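Local coordinates for biogenic amine-binding protein (Rhodnius prolixus, PDB 4GE1), which binds biogenic amines such as serotonin, norepinephrine and tryptamine as a salivary lipocalin of a blood-feeding insect, at residues A[27-41]-A[163-175]. Residues are numbered along the deposited sequence; the frame is centred on the assembly and turned at random.
Sequences THYKLGDSTLEVGDK and KLSGLFDATTLGN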
ATOM      1  N   THR A  27      -2.650  -1.989  -8.515  1.00 30.49           N
ATOM      2  CA  THR A  27      -2.822  -2.155  -9.952  1.00 38.72           C
ATOM      3  C   THR A  27      -1.923  -1.239 -10.787  1.00 37.50           C
ATOM      4  O   THR A  27      -1.458  -1.627 -11.856  1.00 40.43           O
ATOM      5  CB  THR A  27      -4.291  -1.938 -10.352  1.00 42.59           C
ATOM      6  OG1 THR A  27      -4.737  -0.664  -9.866  1.00 40.15           O
ATOM      7  CG2 THR A  27      -5.160  -3.037  -9.758  1.00 39.67           C
ATOM      8  N   HIS A  28      -1.697  -0.026 -10.299  1.00 34.02           N
ATOM      9  CA  HIS A  28      -0.914   0.976 -11.020  1.00 33.93           C
ATOM     10  C   HIS A  28      -0.107   1.760 -10.006  1.00 43.25           C
ATOM     11  O   HIS A  28      -0.553   1.958  -8.872  1.00 33.76           O
ATOM     12  CB  HIS A  28      -1.826   1.967 -11.744  1.00 37.61           C
ATOM     13  CG  HIS A  28      -2.763   1.338 -12.728  1.00 43.11           C
ATOM     14  ND1 HIS A  28      -3.847   0.583 -12.344  1.00 45.50           N
ATOM     15  CD2 HIS A  28      -2.785   1.373 -14.081  1.00 47.71           C
ATOM     16  CE1 HIS A  28      -4.497   0.171 -13.419  1.00 47.10           C
ATOM     17  NE2 HIS A  28      -3.871   0.635 -14.485  1.00 48.11           N
ATOM     18  N   TYR A  29       1.066   2.237 -10.409  1.00 48.74           N
ATOM     19  CA  TYR A  29       1.871   3.029  -9.491  1.00 40.17           C
ATOM     20  C   TYR A  29       3.089   3.707 -10.096  1.00 42.60           C
ATOM     21  O   TYR A  29       3.696   3.211 -11.048  1.00 43.50           O
ATOM     22  CB  TYR A  29       2.302   2.181  -8.293  1.00 27.91           C
ATOM     23  CG  TYR A  29       3.244   1.045  -8.613  1.00 30.34           C
ATOM     24  CD1 TYR A  29       4.617   1.243  -8.671  1.00 28.14           C
ATOM     25  CD2 TYR A  29       2.759  -0.245  -8.817  1.00 27.08           C
ATOM     26  CE1 TYR A  29       5.483   0.185  -8.932  1.00 32.95           C
ATOM     27  CE2 TYR A  29       3.614  -1.304  -9.073  1.00 29.07           C
ATOM     28  CZ  TYR A  29       4.972  -1.091  -9.133  1.00 40.90           C
ATOM     29  OH  TYR A  29       5.808  -2.166  -9.402  1.00 36.81           O
ATOM     30  N   LYS A  30       3.435   4.849  -9.518  1.00 39.69           N
ATOM     31  CA  LYS A  30       4.682   5.525  -9.828  1.00 35.54           C
ATOM     32  C   LYS A  30       5.567   5.481  -8.600  1.00 39.57           C
ATOM     33  O   LYS A  30       5.187   5.950  -7.525  1.00 43.88           O
ATOM     34  CB  LYS A  30       4.443   6.978 -10.221  1.00 44.01           C
ATOM     35  CG  LYS A  30       5.743   7.783 -10.352  1.00 43.12           C
ATOM     36  CD  LYS A  30       5.478   9.189 -10.846  1.00 37.63           C
ATOM     37  CE  LYS A  30       6.772   9.978 -11.011  1.00 39.10           C
ATOM     38  NZ  LYS A  30       6.491  11.433 -11.089  1.00 50.11           N
ATOM     39  N   LEU A  31       6.741   4.889  -8.765  1.00 30.91           N
ATOM     40  CA  LEU A  31       7.743   4.833  -7.719  1.00 33.46           C
ATOM     41  C   LEU A  31       8.909   5.769  -8.058  1.00 34.81           C
ATOM     42  O   LEU A  31       9.651   5.515  -9.003  1.00 44.84           O
ATOM     43  CB  LEU A  31       8.261   3.411  -7.603  1.00 34.35           C
ATOM     44  CG  LEU A  31       9.459   3.225  -6.686  1.00 43.54           C
ATOM     45  CD1 LEU A  31       9.073   3.583  -5.263  1.00 39.52           C
ATOM     46  CD2 LEU A  31       9.953   1.788  -6.776  1.00 46.20           C
ATOM     47  N   GLY A  32       9.076   6.840  -7.291  1.00 36.86           N
ATOM     48  CA  GLY A  32      10.182   7.775  -7.507  1.00 37.77           C
ATOM     49  C   GLY A  32      10.149   8.609  -8.783  1.00 44.40           C
ATOM     50  O   GLY A  32       9.157   8.618  -9.507  1.00 47.83           O
ATOM     51  N   ASP A  33      11.245   9.322  -9.058  1.00 45.48           N
ATOM     52  CA  ASP A  33      11.343  10.169 -10.248  1.00 53.31           C
ATOM     53  C   ASP A  33      11.943   9.475 -11.484  1.00 52.79           C
ATOM     54  O   ASP A  33      11.594   9.816 -12.615  1.00 50.56           O
ATOM     55  CB  ASP A  33      12.146  11.443  -9.945  1.00 50.84           C
ATOM     56  CG  ASP A  33      11.394  12.412  -9.055  1.00 62.45           C
ATOM     57  OD1 ASP A  33      10.197  12.649  -9.316  1.00 45.58           O
ATOM     58  OD2 ASP A  33      12.002  12.938  -8.100  1.00 47.15           O
ATOM     59  N   SER A  34      12.854   8.530 -11.278  1.00 48.96           N
ATOM     60  CA  SER A  34      13.527   7.891 -12.412  1.00 53.59           C
ATOM     61  C   SER A  34      12.641   6.843 -13.086  1.00 50.73           C
ATOM     62  O   SER A  34      11.694   6.323 -12.473  1.00 49.83           O
ATOM     63  CB  SER A  34      14.856   7.268 -11.983  1.00 56.08           C
ATOM     64  OG  SER A  34      14.641   6.078 -11.247  1.00 69.20           O
ATOM     65  N   THR A  35      12.943   6.530 -14.344  1.00 46.85           N
ATOM     66  CA  THR A  35      12.185   5.502 -15.060  1.00 49.68           C
ATOM     67  C   THR A  35      12.285   4.138 -14.356  1.00 43.84           C
ATOM     68  O   THR A  35      13.327   3.773 -13.814  1.00 43.89           O
ATOM     69  CB  THR A  35      12.620   5.370 -16.532  1.00 55.87           C
ATOM     70  OG1 THR A  35      13.896   4.720 -16.598  1.00 62.22           O
ATOM     71  CG2 THR A  35      12.693   6.750 -17.205  1.00 52.18           C
ATOM     72  N   LEU A  36      11.194   3.390 -14.364  1.00 39.64           N
ATOM     73  CA  LEU A  36      11.120   2.150 -13.590  1.00 35.96           C
ATOM     74  C   LEU A  36      12.000   1.034 -14.180  1.00 44.99           C
ATOM     75  O   LEU A  36      11.937   0.752 -15.378  1.00 38.92           O
ATOM     76  CB  LEU A  36       9.662   1.698 -13.510  1.00 28.52           C
ATOM     77  CG  LEU A  36       9.177   0.856 -12.329  1.00 47.80           C
ATOM     78  CD1 LEU A  36       9.540   1.500 -10.997  1.00 42.89           C
ATOM     79  CD2 LEU A  36       7.670   0.655 -12.437  1.00 41.21           C
ATOM     80  N   GLU A  37      12.820   0.413 -13.329  1.00 42.24           N
ATOM     81  CA  GLU A  37      13.590  -0.776 -13.705  1.00 40.88           C
ATOM     82  C   GLU A  37      12.779  -2.041 -13.425  1.00 37.94           C
ATOM     83  O   GLU A  37      11.951  -2.071 -12.516  1.00 35.52           O
ATOM     84  CB  GLU A  37      14.904  -0.862 -12.926  1.00 37.86           C
ATOM     85  CG  GLU A  37      15.963   0.161 -13.301  1.00 51.62           C
ATOM     86  CD  GLU A  37      17.121   0.142 -12.324  1.00 57.83           C
ATOM     87  OE1 GLU A  37      17.110  -0.721 -11.416  1.00 61.70           O
ATOM     88  OE2 GLU A  37      18.036   0.980 -12.461  1.00 63.89           O
ATOM     89  N   VAL A  38      13.051  -3.100 -14.182  1.00 37.69           N
ATOM     90  CA  VAL A  38      12.254  -4.317 -14.091  1.00 36.91           C
ATOM     91  C   VAL A  38      12.201  -4.892 -12.663  1.00 33.38           C
ATOM     92  O   VAL A  38      11.202  -5.498 -12.260  1.00 31.56           O
ATOM     93  CB  VAL A  38      12.729  -5.375 -15.113  1.00 32.93           C
ATOM     94  CG1 VAL A  38      14.172  -5.759 -14.855  1.00 28.22           C
ATOM     95  CG2 VAL A  38      11.798  -6.592 -15.077  1.00 25.30           C
ATOM     96  N   GLY A  39      13.268  -4.681 -11.898  1.00 34.23           N
ATOM     97  CA  GLY A  39      13.328  -5.106 -10.511  1.00 28.63           C
ATOM     98  C   GLY A  39      12.256  -4.463  -9.638  1.00 41.94           C
ATOM     99  O   GLY A  39      11.863  -5.010  -8.601  1.00 34.81           O
ATOM    100  N   ASP A  40      11.775  -3.293 -10.048  1.00 45.01           N
ATOM    101  CA  ASP A  40      10.717  -2.626  -9.292  1.00 44.90           C
ATOM    102  C   ASP A  40       9.367  -2.717  -9.984  1.00 40.77           C
ATOM    103  O   ASP A  40       8.455  -1.952  -9.679  1.00 40.90           O
ATOM    104  CB  ASP A  40      11.069  -1.168  -9.019  1.00 44.49           C
ATOM    105  CG  ASP A  40      12.308  -1.022  -8.166  1.00 49.47           C
ATOM    106  OD1 ASP A  40      12.400  -1.696  -7.117  1.00 52.31           O
ATOM    107  OD2 ASP A  40      13.197  -0.236  -8.555  1.00 53.56           O
ATOM    108  N   LYS A  41       9.247  -3.650 -10.923  1.00 33.16           N
ATOM    109  CA  LYS A  41       7.954  -3.945 -11.529  1.00 32.24           C
ATOM    110  C   LYS A  41       7.360  -5.189 -10.865  1.00 31.23           C
ATOM    111  O   LYS A  41       7.735  -6.317 -11.192  1.00 29.53           O
ATOM    112  CB  LYS A  41       8.101  -4.112 -13.046  1.00 29.30           C
ATOM    113  CG  LYS A  41       8.467  -2.795 -13.736  1.00 34.55           C
ATOM    114  CD  LYS A  41       8.549  -2.901 -15.251  1.00 33.61           C
ATOM    115  CE  LYS A  41       8.901  -1.536 -15.831  1.00 40.71           C
ATOM    116  NZ  LYS A  41       9.004  -1.536 -17.307  1.00 38.63           N
ATOM    117  N   LYS A 163      -1.638  11.260 -14.195  1.00 55.43           N
ATOM    118  CA  LYS A 163      -2.618  10.614 -15.053  1.00 63.39           C
ATOM    119  C   LYS A 163      -2.342   9.119 -15.062  1.00 63.24           C
ATOM    120  O   LYS A 163      -1.185   8.695 -15.028  1.00 63.01           O
ATOM    121  CB  LYS A 163      -2.547  11.180 -16.470  1.00 73.31           C
ATOM    122  CG  LYS A 163      -2.997  12.635 -16.563  1.00 78.51           C
ATOM    123  CD  LYS A 163      -2.915  13.180 -17.980  1.00 78.73           C
ATOM    124  CE  LYS A 163      -1.501  13.609 -18.346  1.00 77.80           C
ATOM    125  NZ  LYS A 163      -1.500  14.468 -19.574  1.00 71.31           N
ATOM    126  N   LEU A 164      -3.405   8.323 -15.097  1.00 56.92           N
ATOM    127  CA  LEU A 164      -3.267   6.872 -15.064  1.00 54.62           C
ATOM    128  C   LEU A 164      -2.175   6.388 -16.019  1.00 51.39           C
ATOM    129  O   LEU A 164      -1.282   5.634 -15.620  1.00 46.54           O
ATOM    130  CB  LEU A 164      -4.595   6.202 -15.405  1.00 55.44           C
ATOM    131  CG  LEU A 164      -4.622   4.693 -15.168  1.00 54.38           C
ATOM    132  CD1 LEU A 164      -4.502   4.382 -13.677  1.00 53.17           C
ATOM    133  CD2 LEU A 164      -5.895   4.101 -15.740  1.00 60.67           C
ATOM    134  N   SER A 165      -2.246   6.835 -17.274  1.00 52.68           N
ATOM    135  CA  SER A 165      -1.267   6.453 -18.289  1.00 51.81           C
ATOM    136  C   SER A 165       0.135   6.935 -17.913  1.00 62.23           C
ATOM    137  O   SER A 165       1.123   6.554 -18.542  1.00 74.03           O
ATOM    138  CB  SER A 165      -1.678   6.958 -19.679  1.00 60.67           C
ATOM    139  OG  SER A 165      -1.716   8.377 -19.743  1.00 59.07           O
ATOM    140  N   GLY A 166       0.215   7.760 -16.872  1.00 61.45           N
ATOM    141  CA  GLY A 166       1.489   8.197 -16.325  1.00 64.06           C
ATOM    142  C   GLY A 166       2.091   7.262 -15.277  1.00 65.57           C
ATOM    143  O   GLY A 166       3.206   7.491 -14.802  1.00 63.93           O
ATOM    144  N   LEU A 167       1.365   6.211 -14.903  1.00 52.16           N
ATOM    145  CA  LEU A 167       1.904   5.240 -13.955  1.00 47.62           C
ATOM    146  C   LEU A 167       2.288   3.955 -14.668  1.00 44.85           C
ATOM    147  O   LEU A 167       1.823   3.682 -15.778  1.00 50.83           O
ATOM    148  CB  LEU A 167       0.892   4.924 -12.845  1.00 47.55           C
ATOM    149  CG  LEU A 167       0.107   6.085 -12.232  1.00 49.28           C
ATOM    150  CD1 LEU A 167      -0.720   5.590 -11.072  1.00 38.26           C
ATOM    151  CD2 LEU A 167       1.034   7.193 -11.783  1.00 53.42           C
ATOM    152  N   PHE A 168       3.141   3.164 -14.032  1.00 43.34           N
ATOM    153  CA  PHE A 168       3.334   1.788 -14.468  1.00 41.52           C
ATOM    154  C   PHE A 168       2.055   0.984 -14.223  1.00 46.02           C
ATOM    155  O   PHE A 168       1.536   0.944 -13.107  1.00 40.06           O
ATOM    156  CB  PHE A 168       4.512   1.134 -13.746  1.00 39.35           C
ATOM    157  CG  PHE A 168       4.575  -0.361 -13.934  1.00 43.59           C
ATOM    158  CD1 PHE A 168       4.807  -0.906 -15.188  1.00 49.03           C
ATOM    159  CD2 PHE A 168       4.400  -1.217 -12.863  1.00 40.75           C
ATOM    160  CE1 PHE A 168       4.852  -2.288 -15.373  1.00 47.87           C
ATOM    161  CE2 PHE A 168       4.445  -2.596 -13.037  1.00 45.83           C
ATOM    162  CZ  PHE A 168       4.678  -3.131 -14.300  1.00 42.94           C
ATOM    163  N   ASP A 169       1.553   0.342 -15.274  1.00 48.23           N
ATOM    164  CA  ASP A 169       0.351  -0.480 -15.191  1.00 37.79           C
ATOM    165  C   ASP A 169       0.741  -1.919 -14.877  1.00 45.12           C
ATOM    166  O   ASP A 169       1.161  -2.670 -15.763  1.00 44.95           O
ATOM    167  CB  ASP A 169      -0.429  -0.387 -16.506  1.00 42.57           C
ATOM    168  CG  ASP A 169      -1.617  -1.333 -16.566  1.00 51.14           C
ATOM    169  OD1 ASP A 169      -1.977  -1.948 -15.537  1.00 49.31           O
ATOM    170  OD2 ASP A 169      -2.207  -1.451 -17.661  1.00 55.54           O
ATOM    171  N   ALA A 170       0.601  -2.296 -13.610  1.00 38.35           N
ATOM    172  CA  ALA A 170       1.034  -3.609 -13.150  1.00 44.45           C
ATOM    173  C   ALA A 170       0.181  -4.716 -13.749  1.00 48.18           C
ATOM    174  O   ALA A 170       0.602  -5.872 -13.793  1.00 46.67           O
ATOM    175  CB  ALA A 170       1.023  -3.679 -11.627  1.00 53.37           C
ATOM    176  N   THR A 171      -1.007  -4.358 -14.231  1.00 57.40           N
ATOM    177  CA  THR A 171      -1.877  -5.325 -14.899  1.00 63.56           C
ATOM    178  C   THR A 171      -1.353  -5.679 -16.298  1.00 63.70           C
ATOM    179  O   THR A 171      -2.029  -6.361 -17.066  1.00 65.75           O
ATOM    180  CB  THR A 171      -3.360  -4.842 -14.985  1.00 62.87           C
ATOM    181  OG1 THR A 171      -3.577  -4.125 -16.211  1.00 70.03           O
ATOM    182  CG2 THR A 171      -3.732  -3.957 -13.784  1.00 50.59           C
ATOM    183  N   THR A 172      -0.152  -5.206 -16.627  1.00 60.86           N
ATOM    184  CA  THR A 172       0.524  -5.637 -17.851  1.00 63.70           C
ATOM    185  C   THR A 172       1.338  -6.894 -17.578  1.00 65.57           C
ATOM    186  O   THR A 172       1.508  -7.737 -18.455  1.00 71.54           O
ATOM    187  CB  THR A 172       1.456  -4.557 -18.434  1.00 64.02           C
ATOM    188  OG1 THR A 172       2.445  -4.185 -17.465  1.00 58.95           O
ATOM    189  CG2 THR A 172       0.662  -3.331 -18.851  1.00 71.32           C
ATOM    190  N   LEU A 173       1.848  -7.011 -16.357  1.00 71.72           N
ATOM    191  CA  LEU A 173       2.486  -8.246 -15.932  1.00 68.09           C
ATOM    192  C   LEU A 173       1.425  -9.343 -16.027  1.00 81.88           C
ATOM    193  O   LEU A 173       1.681 -10.438 -16.542  1.00 82.97           O
ATOM    194  CB  LEU A 173       3.021  -8.112 -14.506  1.00 56.68           C
ATOM    195  CG  LEU A 173       3.978  -6.944 -14.256  1.00 49.79           C
ATOM    196  CD1 LEU A 173       4.241  -6.778 -12.786  1.00 29.82           C
ATOM    197  CD2 LEU A 173       5.271  -7.161 -14.984  1.00 50.16           C
ATOM    198  N   GLY A 174       0.227  -9.019 -15.543  1.00 89.21           N
ATOM    199  CA  GLY A 174      -0.958  -9.841 -15.724  1.00 91.48           C
ATOM    200  C   GLY A 174      -0.794 -11.337 -15.546  1.00 88.04           C
ATOM    201  O   GLY A 174      -0.847 -11.845 -14.425  1.00 86.96           O
ATOM    202  N   ASN A 175      -0.606 -12.040 -16.662  1.00 82.99           N
ATOM    203  CA  ASN A 175      -0.582 -13.503 -16.665  1.00 79.85           C
ATOM    204  C   ASN A 175       0.438 -14.120 -15.712  1.00 63.61           C
ATOM    205  O   ASN A 175       0.228 -15.217 -15.189  1.00 56.17           O
ATOM    206  CB  ASN A 175      -0.346 -14.034 -18.080  1.00 89.89           C
ATOM    207  CG  ASN A 175      -0.223 -15.544 -18.117  1.00 95.30           C
ATOM    208  OD1 ASN A 175       0.874 -16.088 -18.236  1.00 92.17           O
ATOM    209  ND2 ASN A 175      -1.355 -16.230 -18.000  1.00102.66           N
TER
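His28 and Tyr29 pair antiparallel with the two-residue strand 168-169: Tyr29 N donates to Phe168 O (3.0 Å), Phe168 N returns a bond to Tyr29 O, and Ala170 N closes on Thr27 O (2.8 Å). Tyr29 and Phe168 share one face of the sheet; Phe168 CG, anti to its backbone N (chi1 168°), carries the ring alongside Tyr29, edge against face in an offset pair, planes at 76°. The hydroxyl of Tyr29 donates to Asp40 O, fixing the far end of its ring against the returning loop. From that loop Lys41 lays its extended chain over one face of Phe168, CG 4.0 Å from the ring centroid, while Leu36 CD2 packs on Phe168 CB (3.5 Å). On the other face of the sheet, Leu164 CD1 sits over the His28 imidazole, whose ND1 shares an in-plane hydrogen bond with Thr27 OG1. Asp169 OD1 lies 3.4 Å from His28 NE2, at too poor an angle to bond; it accepts the Thr171 hydroxyl on its syn side and Thr171 N from above the carboxylate plane, the latter an Asx turn. Strand 23-31 pairs with 43-50 and 130-140; beyond helix 150-159, strand 168-169 adds a short antiparallel pairing to the lipocalin barrel that holds tryptamine.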